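Local coordinates for protein epsin-2 (Saccharomyces cerevisiae, PDB 6ENR) that binds membranes rich in phosphatidylinositol 4,5- and 3,5-bisphosphate through its N-terminal ENTH domain and is required for endocytosis and actin localization, at residues Asp41-Ser46 / Leu80-Arg85. Sequence-based numbering, arbitrary orientation.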
loop_
_atom_site.group_PDB
_atom_site.type_symbol
_atom_site.label_atom_id
_atom_site.label_comp_id
_atom_site.label_asym_id
_atom_site.label_seq_id
_atom_site.Cartn_x
_atom_site.Cartn_y
_atom_site.Cartn_z
ATOM N N ASP A 41 12.250 -1.337 5.481
ATOM C CA ASP A 41 13.257 -1.419 4.449
ATOM C C ASP A 41 12.697 -0.782 3.153
ATOM O O ASP A 41 13.335 0.041 2.519
ATOM C CB ASP A 41 13.587 -2.892 4.287
ATOM C CG ASP A 41 14.864 -3.154 3.517
ATOM O OD1 ASP A 41 15.660 -2.245 3.148
ATOM O OD2 ASP A 41 15.084 -4.349 3.306
ATOM N N LEU A 42 11.474 -1.122 2.793
ATOM C CA LEU A 42 10.757 -0.440 1.691
ATOM C C LEU A 42 10.782 1.034 1.826
ATOM O O LEU A 42 11.148 1.748 0.881
ATOM C CB LEU A 42 9.348 -0.935 1.494
ATOM C CG LEU A 42 9.342 -2.407 0.992
ATOM C CD1 LEU A 42 7.987 -2.980 1.280
ATOM C CD2 LEU A 42 9.590 -2.542 -0.512
ATOM N N ALA A 43 10.456 1.504 3.016
ATOM C CA ALA A 43 10.431 2.905 3.237
ATOM C C ALA A 43 11.756 3.516 3.024
ATOM O O ALA A 43 11.860 4.521 2.284
ATOM C CB ALA A 43 9.885 3.241 4.636
ATOM N N GLN A 44 12.813 2.889 3.551
ATOM C CA GLN A 44 14.137 3.417 3.299
ATOM C C GLN A 44 14.545 3.459 1.827
ATOM O O GLN A 44 15.154 4.427 1.317
ATOM C CB GLN A 44 15.170 2.650 4.051
ATOM C CG GLN A 44 15.123 2.853 5.561
ATOM C CD GLN A 44 14.641 4.217 6.093
ATOM O OE1 GLN A 44 15.222 5.312 5.811
ATOM N NE2 GLN A 44 13.589 4.154 6.934
ATOM N N ARG A 45 14.197 2.408 1.152
ATOM C CA ARG A 45 14.531 2.283 -0.268
ATOM C C ARG A 45 13.773 3.237 -1.157
ATOM O O ARG A 45 14.239 3.606 -2.267
ATOM C CB ARG A 45 14.320 0.857 -0.701
ATOM C CG ARG A 45 15.256 -0.115 -0.012
ATOM C CD ARG A 45 15.129 -1.460 -0.636
ATOM N NE ARG A 45 15.588 -2.574 0.171
ATOM C CZ ARG A 45 16.069 -3.736 -0.327
ATOM N NH1 ARG A 45 16.175 -3.955 -1.632
ATOM N NH2 ARG A 45 16.417 -4.703 0.530
ATOM N N SER A 46 12.586 3.661 -0.691
ATOM C CA SER A 46 11.744 4.571 -1.442
ATOM C C SER A 46 12.402 5.922 -1.702
ATOM O O SER A 46 12.001 6.622 -2.618
ATOM C CB SER A 46 10.395 4.745 -0.716
ATOM O OG SER A 46 10.542 5.536 0.457
ATOM N N LEU A 80 1.293 0.760 1.220
ATOM C CA LEU A 80 1.122 2.129 0.825
ATOM C C LEU A 80 0.907 3.048 2.070
ATOM O O LEU A 80 1.492 4.129 2.189
ATOM C CB LEU A 80 -0.014 2.170 -0.173
ATOM C CG LEU A 80 -0.124 3.252 -1.179
ATOM C CD1 LEU A 80 1.186 3.506 -1.908
ATOM C CD2 LEU A 80 -1.299 2.942 -2.104
ATOM N N ASP A 81 0.085 2.546 2.975
ATOM C CA ASP A 81 -0.233 3.219 4.194
ATOM C C ASP A 81 1.058 3.536 4.956
ATOM O O ASP A 81 1.188 4.639 5.499
ATOM C CB ASP A 81 -1.157 2.329 5.075
ATOM C CG ASP A 81 -2.028 3.125 6.046
ATOM O OD1 ASP A 81 -2.435 4.239 5.702
ATOM O OD2 ASP A 81 -2.356 2.629 7.146
ATOM N N TYR A 82 2.012 2.597 4.991
ATOM C CA TYR A 82 3.290 2.786 5.669
ATOM C C TYR A 82 4.156 3.797 4.904
ATOM O O TYR A 82 4.673 4.728 5.475
ATOM C CB TYR A 82 4.034 1.449 5.838
ATOM C CG TYR A 82 5.196 1.525 6.776
ATOM C CD1 TYR A 82 5.016 1.289 8.154
ATOM C CD2 TYR A 82 6.464 1.810 6.325
ATOM C CE1 TYR A 82 6.100 1.350 9.052
ATOM C CE2 TYR A 82 7.517 1.928 7.200
ATOM C CZ TYR A 82 7.300 1.685 8.581
ATOM O OH TYR A 82 8.328 1.809 9.407
ATOM N N LEU A 83 4.246 3.650 3.581
ATOM C CA LEU A 83 5.075 4.549 2.794
ATOM C C LEU A 83 4.637 6.005 2.866
ATOM O O LEU A 83 5.464 6.936 2.839
ATOM C CB LEU A 83 5.124 4.057 1.348
ATOM C CG LEU A 83 5.861 2.773 1.069
ATOM C CD1 LEU A 83 5.739 2.460 -0.404
ATOM C CD2 LEU A 83 7.302 2.770 1.536
ATOM N N VAL A 84 3.350 6.260 2.850
ATOM C CA VAL A 84 2.915 7.658 2.897
ATOM C C VAL A 84 3.308 8.392 4.176
ATOM O O VAL A 84 3.473 9.617 4.167
ATOM C CB VAL A 84 1.423 7.829 2.613
ATOM C CG1 VAL A 84 1.062 7.318 1.234
ATOM C CG2 VAL A 84 0.577 7.336 3.722
ATOM N N ARG A 85 3.530 7.640 5.251
ATOM C CA ARG A 85 4.085 8.227 6.509
ATOM C C ARG A 85 5.567 8.172 6.659
ATOM O O ARG A 85 6.192 9.183 7.038
ATOM C CB ARG A 85 3.485 7.474 7.680
ATOM C CG ARG A 85 2.025 7.381 7.664
ATOM C CD ARG A 85 1.561 6.308 8.649
ATOM N NE ARG A 85 0.204 6.551 9.105
ATOM C CZ ARG A 85 -0.896 6.314 8.415
ATOM N NH1 ARG A 85 -0.838 5.775 7.209
ATOM N NH2 ARG A 85 -2.086 6.618 8.943
#
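Ala43 meets Leu83 and Tyr82 where segments 41-45 and 80-85 of helices 36-45 and 70-86 cross at -48°, their axes 9.4 Å apart at closest approach; the small Ala43 is met at its backbone by a leucine methyl. Leu83 carries the contact through that one methyl: CD2 lies 3.6 Å from Ala43 CA, beside Ala43 N and the carbonyl carbon of Leu42. Leu83 CD2 is also 4.2 Å from Leu42 CB. A chi1 of -69° sets CG anti to the carbonyl carbon, and from CG the CD2 branch reaches the facing helix, where Ser46 CB borders it more loosely. Tyr82 comes from the adjoining position with its ring edge, not a face: CE2 is 3.7 Å from Ala43 CB, which lies in the ring plane. Here CG is anti to the backbone N (chi1 -168°), and the phenol hydroxyl goes on to hydrogen-bond Asp40 of helix 36-45. That bond adds a polar tie beside an otherwise apolar contact. Leu42 also touches Val23 of helix 19-26 and Ile55 of helix 49-63, and Leu83 touches Cys91 of helix 89-97. This buried contact joins two helices of the all-helical, superhelical ENTH domain, the membrane-binding module of epsins.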